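Local coordinates for periplasmic binding protein/LacI transcriptional regulator (Brachyspira murdochii, PDB 4KQC), which probably binds a carbohydrate as a solute-binding protein of a bacterial ABC transport system, at residues Pro42-Leu55 / Ala67-Ile79. Sequence-based numbering, arbitrary orientation.
Sequences PETESDSKIQQDLL and AFAAVTGDFTEQI. With NO3 (nitrate ion), chain B.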
ATOM      1  N   PRO A  42      13.752  10.938   3.586  1.00 12.04           N
ATOM      2  CA  PRO A  42      14.498  10.435   4.757  1.00 12.45           C
ATOM      3  C   PRO A  42      15.183   9.144   4.492  1.00 12.65           C
ATOM      4  O   PRO A  42      14.795   8.417   3.583  1.00 12.63           O
ATOM      5  CB  PRO A  42      13.419  10.324   5.812  1.00 11.99           C
ATOM      6  CG  PRO A  42      12.206   9.985   5.044  1.00 12.22           C
ATOM      7  CD  PRO A  42      12.300  10.847   3.849  1.00 11.89           C
ATOM      8  N   GLU A  43      16.193   8.812   5.271  1.00 14.51           N
ATOM      9  CA  GLU A  43      16.945   7.559   5.060  0.60 16.49           C
ATOM     10  C   GLU A  43      16.072   6.333   5.269  1.00 15.88           C
ATOM     11  O   GLU A  43      16.129   5.387   4.478  1.00 16.17           O
ATOM     12  CB  GLU A  43      18.177   7.488   5.974  0.60 18.78           C
ATOM     13  CG  GLU A  43      18.859   6.116   5.969  0.60 21.87           C
ATOM     14  CD  GLU A  43      20.317   6.140   6.397  0.60 25.60           C
ATOM     15  OE1 GLU A  43      20.939   7.219   6.285  0.60 31.27           O
ATOM     16  OE2 GLU A  43      20.845   5.075   6.813  0.60 28.58           O
ATOM     17  N   THR A  44      15.271   6.367   6.323  1.00 16.52           N
ATOM     18  CA  THR A  44      14.212   5.405   6.553  1.00 16.52           C
ATOM     19  C   THR A  44      12.917   6.112   6.810  1.00 15.48           C
ATOM     20  O   THR A  44      12.895   7.288   7.176  1.00 15.00           O
ATOM     21  CB  THR A  44      14.516   4.510   7.779  1.00 18.95           C
ATOM     22  OG1 THR A  44      14.216   5.234   8.973  1.00 22.13           O
ATOM     23  CG2 THR A  44      15.925   4.033   7.789  1.00 22.85           C
ATOM     24  N   GLU A  45      11.814   5.407   6.644  1.00 14.45           N
ATOM     25  CA  GLU A  45      10.500   6.019   6.843  1.00 15.44           C
ATOM     26  C   GLU A  45      10.221   6.399   8.297  1.00 16.20           C
ATOM     27  O   GLU A  45       9.317   7.201   8.529  1.00 19.41           O
ATOM     28  CB  GLU A  45       9.388   5.197   6.205  1.00 15.04           C
ATOM     29  CG  GLU A  45       9.598   5.064   4.713  1.00 15.36           C
ATOM     30  CD  GLU A  45       8.420   4.389   4.013  1.00 18.02           C
ATOM     31  OE1 GLU A  45       7.373   4.066   4.650  1.00 21.80           O
ATOM     32  OE2 GLU A  45       8.501   4.111   2.813  1.00 17.81           O
ATOM     33  N   SER A  46      10.974   5.887   9.259  1.00 17.34           N
ATOM     34  CA  SER A  46      10.800   6.318  10.649  0.60 17.54           C
ATOM     35  C   SER A  46      11.424   7.669  10.946  1.00 17.10           C
ATOM     36  O   SER A  46      11.234   8.216  12.033  1.00 16.36           O
ATOM     37  CB  SER A  46      11.387   5.258  11.584  0.60 19.37           C
ATOM     38  OG  SER A  46      10.884   4.001  11.209  0.60 20.79           O
ATOM     39  N   ASP A  47      12.173   8.246   9.984  1.00 16.03           N
ATOM     40  CA  ASP A  47      12.947   9.497  10.244  1.00 15.82           C
ATOM     41  C   ASP A  47      12.055  10.691   9.932  1.00 15.05           C
ATOM     42  O   ASP A  47      12.268  11.468   9.007  1.00 15.00           O
ATOM     43  CB  ASP A  47      14.266   9.517   9.447  1.00 15.88           C
ATOM     44  CG  ASP A  47      15.220   8.435   9.844  1.00 18.93           C
ATOM     45  OD1 ASP A  47      15.301   8.078  11.064  1.00 22.46           O
ATOM     46  OD2 ASP A  47      16.004   7.965   9.007  1.00 20.49           O
ATOM     47  N   SER A  48      10.989  10.830  10.723  1.00 15.58           N
ATOM     48  CA  SER A  48      10.021  11.896  10.520  1.00 15.05           C
ATOM     49  C   SER A  48      10.644  13.286  10.687  1.00 14.18           C
ATOM     50  O   SER A  48      10.252  14.211   9.968  1.00 13.79           O
ATOM     51  CB  SER A  48       8.836  11.760  11.499  1.00 16.22           C
ATOM     52  OG  SER A  48       9.260  11.901  12.840  1.00 16.13           O
ATOM     53  N   LYS A  49      11.538  13.462  11.672  1.00 13.30           N
ATOM     54  CA  LYS A  49      12.140  14.759  11.903  0.60 14.38           C
ATOM     55  C   LYS A  49      12.956  15.208  10.693  1.00 12.92           C
ATOM     56  O   LYS A  49      12.897  16.413  10.297  1.00 12.42           O
ATOM     57  CB  LYS A  49      13.009  14.700  13.133  0.60 15.78           C
ATOM     58  CG  LYS A  49      12.266  14.422  14.421  0.60 17.67           C
ATOM     59  CD  LYS A  49      13.296  14.441  15.566  0.60 20.81           C
ATOM     60  CE  LYS A  49      12.709  13.996  16.898  0.60 24.37           C
ATOM     61  NZ  LYS A  49      11.536  14.820  17.256  0.60 26.54           N
ATOM     62  N   ILE A  50      13.702  14.289  10.079  1.00 11.86           N
ATOM     63  CA  ILE A  50      14.438  14.689   8.868  0.50 11.53           C
ATOM     64  C   ILE A  50      13.486  15.008   7.714  1.00 11.34           C
ATOM     65  O   ILE A  50      13.736  15.899   6.942  1.00 10.47           O
ATOM     66  CB  ILE A  50      15.493  13.668   8.439  0.50 12.05           C
ATOM     67  CG1 ILE A  50      16.567  14.332   7.607  0.50 12.27           C
ATOM     68  CG2 ILE A  50      14.880  12.569   7.620  0.50 11.63           C
ATOM     69  CD1 ILE A  50      17.353  15.349   8.363  0.50 13.34           C
ATOM     70  N   GLN A  51      12.366  14.295   7.600  1.00 10.68           N
ATOM     71  CA  GLN A  51      11.433  14.651   6.537  1.00 11.09           C
ATOM     72  C   GLN A  51      10.816  16.001   6.780  1.00 10.71           C
ATOM     73  O   GLN A  51      10.636  16.799   5.840  1.00 10.90           O
ATOM     74  CB  GLN A  51      10.374  13.564   6.248  1.00 10.49           C
ATOM     75  CG  GLN A  51       9.757  13.741   4.868  1.00 11.10           C
ATOM     76  CD  GLN A  51       8.508  12.972   4.634  1.00 11.17           C
ATOM     77  OE1 GLN A  51       7.597  12.925   5.471  1.00 11.58           O
ATOM     78  NE2 GLN A  51       8.411  12.408   3.447  1.00 10.08           N
ATOM     79  N   GLN A  52      10.505  16.325   8.030  1.00 10.95           N
ATOM     80  CA  GLN A  52      10.052  17.676   8.353  1.00 11.17           C
ATOM     81  C   GLN A  52      11.079  18.713   7.928  1.00 10.66           C
ATOM     82  O   GLN A  52      10.768  19.736   7.322  1.00 10.71           O
ATOM     83  CB  GLN A  52       9.804  17.806   9.864  1.00 12.80           C
ATOM     84  CG  GLN A  52       8.582  17.069  10.416  1.00 15.23           C
ATOM     85  CD  GLN A  52       8.520  17.101  11.940  1.00 19.33           C
ATOM     86  OE1 GLN A  52       9.561  17.051  12.587  1.00 21.70           O
ATOM     87  NE2 GLN A  52       7.337  17.260  12.511  1.00 18.75           N
ATOM     88  N   ASP A  53      12.356  18.446   8.295  1.00 11.05           N
ATOM     89  CA  ASP A  53      13.439  19.375   7.952  1.00 11.83           C
ATOM     90  C   ASP A  53      13.651  19.558   6.487  1.00 10.79           C
ATOM     91  O   ASP A  53      13.899  20.689   6.009  1.00 10.01           O
ATOM     92  CB  ASP A  53      14.777  18.864   8.509  1.00 13.13           C
ATOM     93  CG  ASP A  53      14.868  18.841  10.078  1.00 15.63           C
ATOM     94  OD1 ASP A  53      14.154  19.624  10.749  1.00 17.61           O
ATOM     95  OD2 ASP A  53      15.744  18.108  10.617  1.00 15.94           O
ATOM     96  N   LEU A  54      13.586  18.437   5.739  1.00  9.87           N
ATOM     97  CA  LEU A  54      13.751  18.495   4.287  1.00 10.89           C
ATOM     98  C   LEU A  54      12.602  19.301   3.649  1.00 11.26           C
ATOM     99  O   LEU A  54      12.853  20.094   2.752  1.00 11.96           O
ATOM    100  CB  LEU A  54      13.836  17.083   3.695  1.00 11.67           C
ATOM    101  CG  LEU A  54      15.145  16.296   4.012  1.00 12.56           C
ATOM    102  CD1 LEU A  54      14.975  14.837   3.604  1.00 13.17           C
ATOM    103  CD2 LEU A  54      16.294  16.954   3.291  1.00 13.26           C
ATOM    104  N   LEU A  55      11.369  19.051   4.096  1.00 10.49           N
ATOM    105  CA  LEU A  55      10.222  19.833   3.604  1.00 11.13           C
ATOM    106  C   LEU A  55      10.422  21.350   3.907  1.00 11.20           C
ATOM    107  O   LEU A  55      10.239  22.198   3.013  1.00 10.88           O
ATOM    108  CB  LEU A  55       8.935  19.276   4.191  1.00 10.25           C
ATOM    109  CG  LEU A  55       7.660  20.013   3.760  1.00 10.55           C
ATOM    110  CD1 LEU A  55       7.502  20.067   2.233  1.00 10.42           C
ATOM    111  CD2 LEU A  55       6.500  19.284   4.374  1.00 10.62           C
ATOM    112  N   ALA A  67       5.369  18.704  -4.411  1.00  9.73           N
ATOM    113  CA  ALA A  67       4.677  17.403  -4.309  1.00  9.86           C
ATOM    114  C   ALA A  67       5.214  16.709  -3.091  1.00 10.00           C
ATOM    115  O   ALA A  67       6.464  16.661  -2.875  1.00  9.88           O
ATOM    116  CB  ALA A  67       4.891  16.564  -5.557  1.00 11.10           C
ATOM    117  N   PHE A  68       4.331  16.118  -2.298  1.00  8.97           N
ATOM    118  CA  PHE A  68       4.669  15.607  -0.981  1.00  8.71           C
ATOM    119  C   PHE A  68       4.004  14.271  -0.646  1.00  8.69           C
ATOM    120  O   PHE A  68       2.765  14.135  -0.851  1.00  8.65           O
ATOM    121  CB  PHE A  68       4.278  16.671   0.071  1.00  9.07           C
ATOM    122  CG  PHE A  68       4.650  16.288   1.560  1.00  9.09           C
ATOM    123  CD1 PHE A  68       5.834  15.616   1.877  1.00 10.06           C
ATOM    124  CD2 PHE A  68       3.810  16.648   2.632  1.00  9.63           C
ATOM    125  CE1 PHE A  68       6.201  15.328   3.177  1.00  9.56           C
ATOM    126  CE2 PHE A  68       4.186  16.369   3.960  1.00 10.14           C
ATOM    127  CZ  PHE A  68       5.363  15.681   4.243  1.00  9.85           C
ATOM    128  N   ALA A  69       4.809  13.310  -0.170  1.00  8.91           N
ATOM    129  CA  ALA A  69       4.298  12.020   0.374  1.00  8.74           C
ATOM    130  C   ALA A  69       4.813  11.929   1.780  1.00  9.78           C
ATOM    131  O   ALA A  69       5.999  11.650   1.940  1.00 10.53           O
ATOM    132  CB  ALA A  69       4.843  10.854  -0.424  1.00  8.97           C
ATOM    133  N   ALA A  70       3.932  12.103   2.756  1.00 10.72           N
ATOM    134  CA  ALA A  70       4.346  12.236   4.180  1.00 10.87           C
ATOM    135  C   ALA A  70       4.616  10.830   4.761  1.00 11.29           C
ATOM    136  O   ALA A  70       3.813   9.920   4.559  1.00 11.02           O
ATOM    137  CB  ALA A  70       3.279  12.907   4.984  1.00 11.25           C
ATOM    138  N   VAL A  71       5.723  10.673   5.472  1.00 11.46           N
ATOM    139  CA  VAL A  71       5.907   9.518   6.345  1.00 11.75           C
ATOM    140  C   VAL A  71       5.002   9.776   7.575  1.00 11.57           C
ATOM    141  O   VAL A  71       4.352  10.837   7.684  1.00 10.91           O
ATOM    142  CB  VAL A  71       7.385   9.275   6.707  1.00 12.20           C
ATOM    143  CG1 VAL A  71       8.220   8.930   5.454  1.00 12.97           C
ATOM    144  CG2 VAL A  71       7.965  10.394   7.545  1.00 12.60           C
ATOM    145  N   THR A  72       4.964   8.859   8.533  1.00 13.24           N
ATOM    146  CA  THR A  72       4.235   9.059   9.769  1.00 14.09           C
ATOM    147  C   THR A  72       4.780  10.259  10.534  1.00 14.26           C
ATOM    148  O   THR A  72       5.960  10.355  10.676  1.00 14.49           O
ATOM    149  CB  THR A  72       4.397   7.801  10.671  1.00 15.35           C
ATOM    150  OG1 THR A  72       3.770   6.696  10.000  1.00 17.03           O
ATOM    151  CG2 THR A  72       3.746   7.937  11.953  1.00 16.35           C
ATOM    152  N   GLY A  73       3.904  11.190  10.941  1.00 12.42           N
ATOM    153  CA  GLY A  73       4.371  12.357  11.689  1.00 13.24           C
ATOM    154  C   GLY A  73       3.465  13.527  11.454  1.00 12.32           C
ATOM    155  O   GLY A  73       2.490  13.402  10.694  1.00 11.51           O
ATOM    156  N   ASP A  74       3.799  14.634  12.069  1.00 12.23           N
ATOM    157  CA  ASP A  74       2.971  15.817  12.052  1.00 12.43           C
ATOM    158  C   ASP A  74       3.640  16.899  11.213  1.00 12.21           C
ATOM    159  O   ASP A  74       4.622  17.555  11.627  1.00 13.40           O
ATOM    160  CB  ASP A  74       2.786  16.294  13.464  1.00 13.68           C
ATOM    161  CG  ASP A  74       1.814  17.513  13.610  1.00 14.35           C
ATOM    162  OD1 ASP A  74       1.680  18.334  12.667  1.00 15.28           O
ATOM    163  OD2 ASP A  74       1.221  17.647  14.745  1.00 16.00           O
ATOM    164  N   PHE A  75       3.069  17.163  10.059  1.00 11.61           N
ATOM    165  CA  PHE A  75       3.566  18.173   9.151  1.00 10.73           C
ATOM    166  C   PHE A  75       2.681  19.446   9.047  1.00 10.41           C
ATOM    167  O   PHE A  75       2.766  20.191   8.081  1.00 10.23           O
ATOM    168  CB  PHE A  75       3.761  17.544   7.749  1.00 10.37           C
ATOM    169  CG  PHE A  75       4.686  16.387   7.762  1.00 10.03           C
ATOM    170  CD1 PHE A  75       4.232  15.093   8.022  1.00 10.11           C
ATOM    171  CD2 PHE A  75       6.087  16.581   7.723  1.00 10.77           C
ATOM    172  CE1 PHE A  75       5.083  14.038   8.163  1.00 10.52           C
ATOM    173  CE2 PHE A  75       6.938  15.502   7.839  1.00 10.97           C
ATOM    174  CZ  PHE A  75       6.452  14.227   8.082  1.00 10.72           C
ATOM    175  N   THR A  76       1.850  19.679  10.018  1.00 10.35           N
ATOM    176  CA  THR A  76       0.926  20.766   9.974  1.00 10.89           C
ATOM    177  C   THR A  76       1.582  22.149   9.938  1.00 11.16           C
ATOM    178  O   THR A  76       1.066  23.031   9.274  1.00 11.41           O
ATOM    179  CB  THR A  76      -0.104  20.713  11.147  1.00 11.10           C
ATOM    180  OG1 THR A  76       0.564  20.684  12.414  1.00 11.34           O
ATOM    181  CG2 THR A  76      -0.950  19.498  11.101  1.00 11.63           C
ATOM    182  N   GLU A  77       2.700  22.327  10.634  1.00 12.54           N
ATOM    183  CA  GLU A  77       3.402  23.596  10.600  1.00 13.10           C
ATOM    184  C   GLU A  77       3.907  23.879   9.203  1.00 12.12           C
ATOM    185  O   GLU A  77       3.793  25.001   8.713  1.00 11.87           O
ATOM    186  CB  GLU A  77       4.553  23.653  11.633  1.00 15.47           C
ATOM    187  CG  GLU A  77       4.055  23.539  13.074  1.00 17.81           C
ATOM    188  CD  GLU A  77       5.090  23.915  14.123  1.00 24.96           C
ATOM    189  OE1 GLU A  77       6.235  24.234  13.747  1.00 31.54           O
ATOM    190  OE2 GLU A  77       4.770  23.920  15.354  1.00 29.54           O
ATOM    191  N   GLN A  78       4.474  22.872   8.567  1.00 11.84           N
ATOM    192  CA  GLN A  78       5.023  23.010   7.202  1.00 11.14           C
ATOM    193  C   GLN A  78       3.886  23.307   6.196  1.00 10.68           C
ATOM    194  O   GLN A  78       3.988  24.221   5.366  1.00  9.67           O
ATOM    195  CB  GLN A  78       5.728  21.706   6.823  1.00 11.97           C
ATOM    196  CG  GLN A  78       7.054  21.540   7.527  1.00 13.11           C
ATOM    197  CD  GLN A  78       6.952  21.022   8.969  1.00 15.14           C
ATOM    198  OE1 GLN A  78       5.926  20.486   9.412  1.00 14.66           O
ATOM    199  NE2 GLN A  78       7.994  21.276   9.728  1.00 19.43           N
ATOM    200  N   ILE A  79       2.788  22.587   6.345  1.00 10.70           N
ATOM    201  CA  ILE A  79       1.657  22.762   5.427  1.00 11.53           C
ATOM    202  C   ILE A  79       1.018  24.140   5.644  1.00 10.80           C
ATOM    203  O   ILE A  79       0.673  24.864   4.691  1.00 12.00           O
ATOM    204  CB  ILE A  79       0.645  21.621   5.578  1.00 11.44           C
ATOM    205  CG1 ILE A  79       1.247  20.329   5.115  1.00 11.26           C
ATOM    206  CG2 ILE A  79      -0.657  21.928   4.815  1.00 12.38           C
ATOM    207  CD1 ILE A  79       0.521  19.131   5.652  1.00 11.55           C
TER
HETATM  208  N   NO3 B 501      14.175  11.360  12.728  1.00 29.79           N
HETATM  209  O1  NO3 B 501      14.416  11.902  11.639  1.00 24.17           O
HETATM  210  O2  NO3 B 501      12.898  11.391  13.339  1.00 28.28           O
HETATM  211  O3  NO3 B 501      15.212  10.675  13.361  1.00 34.53           O
HETATM  212  O   HOH W   1       7.931   8.414  10.646  1.00 22.64           O
HETATM  213  O   HOH W   2       6.487   6.206   8.441  1.00 26.19           O
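The amide of Gln51, on helix 48-60, is held by the backbone of Ala69 and Val71, which runs on from strand 66-68, joining two successive beta-alpha units of the Rossmann-like lobe of this periplasmic binding protein. Its OE1 accepts a nearly straight bond from Val71 N (2.9 Å, 168°), while NE2 donates to Ala69 O at 2.9 Å and also to Ser11 O beyond strand 6-10. CG lies anti to the backbone N (chi1 -160°) and the chain runs on extended, which carries the amide from the helix to this backbone. With an alanine here the amide is gone, and Val71 N, Ala69 O and Ser11 O would probably each lose this partner. The Phe68 ring takes Leu55 CD2 over one face in a CH-pi contact, 3.9 Å from the centroid, and has Gln51 OE1 near its edge. Gln52 CG packs on Phe75 CE2 at 3.4 Å; from there NE2 donates to Asp74 O, which lies in the amide plane. Further out, two waters link Glu45 O to the backbone of Thr72. Asp74 positions the start of the next helix through an Asx turn, its OD1 accepting from Thr76 N (3.0 Å) and, through its syn lone pair, from Thr76 OG1 (2.6 Å).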